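Local coordinates for protein carboxylesterase SOBER1 (Arabidopsis thaliana, PDB 6AVV) that hydrolyses short-chain carboxylic esters, shows phospholipase A2 activity on phosphatidylcholine, and restrains the plant hypersensitive response to the bacterial effector AvrBsT, at residues A[80-85]-A[111-116]. Sequence-based numbering, arbitrary orientation.
Sequences EAVKNV and GALTLA
Leu113 pushes its forked end in among Ala81, Val82 and Val85. CD1 has its closest contact with Val85 CG2, met tip to tip at 3.6 Å. CD2 lies against the preceding turn of the partner helix, 3.8 Å from Ala81 CB and 4.0 Å from Val82 CG2. It is also 3.9 Å from the backbone N of Val82, so that this methyl rests partly on main chain. A chi1 of -141°, well off a staggered value, carries the fork over to the partner helix although the CB itself does not point straight at it. Segment 111-116 belongs to the helix that follows the nucleophile elbow of this alpha/beta hydrolase, whose Ser108 is the probable nucleophile, and helix 75-94 packs across it; the axes of segments 80-85 and 111-116 cross at -75°, 9.6 Å apart at their closest. One turn on from Leu113, Ala116 CB takes Val82 CG2 at 3.6 Å. Val82 and Val85 both set CG1 anti to the backbone N, which leaves CG2, beside that N, as the methyl that meets Ala116 and Leu113. Consistent with the small alanine side chain, the nearest CA pair is here, Val82 and Ala116, 6.7 Å apart. Leu9 and Leu11 of strand 7-11 in the parallel sheet close in on Val85, and Leu11 also reaches Leu113, while Trp59 from a loop packs on Leu113 as well.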
ATOM      1  N   GLU A  80     -12.388   7.879  -2.022  1.00 18.73           N
ATOM      2  CA  GLU A  80     -12.339   8.941  -1.018  1.00 18.10           C
ATOM      3  C   GLU A  80     -11.044   8.893  -0.218  1.00 19.08           C
ATOM      4  O   GLU A  80     -10.433   9.933   0.061  1.00 21.34           O
ATOM      5  CB  GLU A  80     -13.544   8.832  -0.077  1.00 29.20           C
ATOM      6  CG  GLU A  80     -14.847   9.339  -0.669  1.00 41.37           C
ATOM      7  CD  GLU A  80     -14.917  10.858  -0.733  1.00 54.56           C
ATOM      8  OE1 GLU A  80     -13.992  11.529  -0.227  1.00 66.30           O
ATOM      9  OE2 GLU A  80     -15.904  11.381  -1.294  1.00 70.43           O
ATOM     10  N   ALA A  81     -10.612   7.693   0.179  1.00 17.97           N
ATOM     11  CA  ALA A  81      -9.382   7.575   0.952  1.00 14.80           C
ATOM     12  C   ALA A  81      -8.164   7.995   0.135  1.00 15.49           C
ATOM     13  O   ALA A  81      -7.215   8.578   0.678  1.00 15.86           O
ATOM     14  CB  ALA A  81      -9.217   6.147   1.464  1.00 19.44           C
ATOM     15  N   VAL A  82      -8.176   7.703  -1.168  1.00 15.04           N
ATOM     16  CA  VAL A  82      -7.072   8.100  -2.035  1.00 15.29           C
ATOM     17  C   VAL A  82      -6.882   9.612  -2.002  1.00 15.10           C
ATOM     18  O   VAL A  82      -5.749  10.107  -2.011  1.00 15.12           O
ATOM     19  CB  VAL A  82      -7.312   7.588  -3.467  1.00 12.43           C
ATOM     20  CG1 VAL A  82      -6.331   8.238  -4.442  1.00 15.60           C
ATOM     21  CG2 VAL A  82      -7.183   6.061  -3.528  1.00 14.11           C
ATOM     22  N   LYS A  83      -7.985  10.368  -1.932  1.00 16.41           N
ATOM     23  CA  LYS A  83      -7.881  11.826  -1.879  1.00 16.52           C
ATOM     24  C   LYS A  83      -7.042  12.286  -0.693  1.00 17.81           C
ATOM     25  O   LYS A  83      -6.199  13.182  -0.831  1.00 19.28           O
ATOM     26  CB  LYS A  83      -9.273  12.451  -1.818  1.00 23.21           C
ATOM     27  CG  LYS A  83     -10.051  12.344  -3.112  1.00 30.99           C
ATOM     28  CD  LYS A  83     -11.515  12.713  -2.901  1.00 42.00           C
ATOM     29  CE  LYS A  83     -11.658  14.116  -2.333  1.00 67.81           C
ATOM     30  NZ  LYS A  83     -13.078  14.570  -2.315  1.00 68.65           N
ATOM     31  N   ASN A  84      -7.251  11.686   0.481  1.00 18.08           N
ATOM     32  CA  ASN A  84      -6.472  12.075   1.650  1.00 22.46           C
ATOM     33  C   ASN A  84      -5.009  11.692   1.491  1.00 19.74           C
ATOM     34  O   ASN A  84      -4.114  12.467   1.851  1.00 19.87           O
ATOM     35  CB  ASN A  84      -7.063  11.441   2.907  1.00 21.79           C
ATOM     36  CG  ASN A  84      -6.191  11.660   4.127  1.00 49.01           C
ATOM     37  OD1 ASN A  84      -5.757  10.704   4.771  1.00 55.01           O
ATOM     38  ND2 ASN A  84      -5.928  12.923   4.450  1.00 45.29           N
ATOM     39  N   VAL A  85      -4.738  10.502   0.949  1.00 14.83           N
ATOM     40  CA  VAL A  85      -3.351  10.112   0.731  1.00 14.67           C
ATOM     41  C   VAL A  85      -2.688  11.060  -0.250  1.00 17.82           C
ATOM     42  O   VAL A  85      -1.542  11.474  -0.056  1.00 15.10           O
ATOM     43  CB  VAL A  85      -3.266   8.660   0.238  1.00 12.95           C
ATOM     44  CG1 VAL A  85      -1.840   8.328  -0.168  1.00 13.82           C
ATOM     45  CG2 VAL A  85      -3.775   7.688   1.312  1.00 14.52           C
ATOM     46  N   GLY A 111      -2.271  -1.685   2.470  1.00 11.14           N
ATOM     47  CA  GLY A 111      -1.679  -2.095   1.206  1.00 12.17           C
ATOM     48  C   GLY A 111      -2.625  -1.901   0.036  1.00 12.69           C
ATOM     49  O   GLY A 111      -2.209  -1.446  -1.030  1.00 11.55           O
ATOM     50  N   ALA A 112      -3.908  -2.225   0.218  1.00 10.70           N
ATOM     51  CA  ALA A 112      -4.891  -1.921  -0.818  1.00 10.75           C
ATOM     52  C   ALA A 112      -4.914  -0.424  -1.113  1.00 11.91           C
ATOM     53  O   ALA A 112      -4.957  -0.012  -2.272  1.00 11.53           O
ATOM     54  CB  ALA A 112      -6.282  -2.404  -0.394  1.00 10.76           C
ATOM     55  N   LEU A 113      -4.872   0.401  -0.066  1.00 10.23           N
ATOM     56  CA  LEU A 113      -4.879   1.849  -0.253  1.00 12.98           C
ATOM     57  C   LEU A 113      -3.599   2.318  -0.937  1.00 12.39           C
ATOM     58  O   LEU A 113      -3.628   3.238  -1.764  1.00 11.95           O
ATOM     59  CB  LEU A 113      -5.036   2.534   1.108  1.00 12.80           C
ATOM     60  CG  LEU A 113      -5.911   3.781   1.293  1.00 34.91           C
ATOM     61  CD1 LEU A 113      -5.432   4.667   2.469  1.00 13.99           C
ATOM     62  CD2 LEU A 113      -6.090   4.579   0.001  1.00 12.09           C
ATOM     63  N   THR A 114      -2.469   1.712  -0.578  1.00 11.25           N
ATOM     64  CA  THR A 114      -1.206   2.017  -1.236  1.00 10.31           C
ATOM     65  C   THR A 114      -1.337   1.826  -2.729  1.00 11.67           C
ATOM     66  O   THR A 114      -0.972   2.706  -3.514  1.00 13.06           O
ATOM     67  CB  THR A 114      -0.091   1.126  -0.689  1.00 12.32           C
ATOM     68  OG1 THR A 114       0.272   1.568   0.622  1.00 13.03           O
ATOM     69  CG2 THR A 114       1.141   1.230  -1.568  1.00 14.08           C
ATOM     70  N   LEU A 115      -1.846   0.663  -3.135  1.00 12.11           N
ATOM     71  CA  LEU A 115      -2.007   0.365  -4.553  1.00 13.57           C
ATOM     72  C   LEU A 115      -2.860   1.428  -5.234  1.00 14.24           C
ATOM     73  O   LEU A 115      -2.468   2.005  -6.258  1.00 14.22           O
ATOM     74  CB  LEU A 115      -2.641  -1.017  -4.681  1.00 12.27           C
ATOM     75  CG  LEU A 115      -2.340  -2.039  -5.771  1.00 29.79           C
ATOM     76  CD1 LEU A 115      -3.629  -2.401  -6.500  1.00 17.62           C
ATOM     77  CD2 LEU A 115      -1.213  -1.631  -6.687  1.00 17.11           C
ATOM     78  N   ALA A 116      -4.036   1.704  -4.669  1.00 11.30           N
ATOM     79  CA  ALA A 116      -4.943   2.675  -5.273  1.00 13.72           C
ATOM     80  C   ALA A 116      -4.309   4.055  -5.339  1.00 15.07           C
ATOM     81  O   ALA A 116      -4.448   4.763  -6.339  1.00 15.08           O
ATOM     82  CB  ALA A 116      -6.249   2.729  -4.479  1.00 15.71           C
TER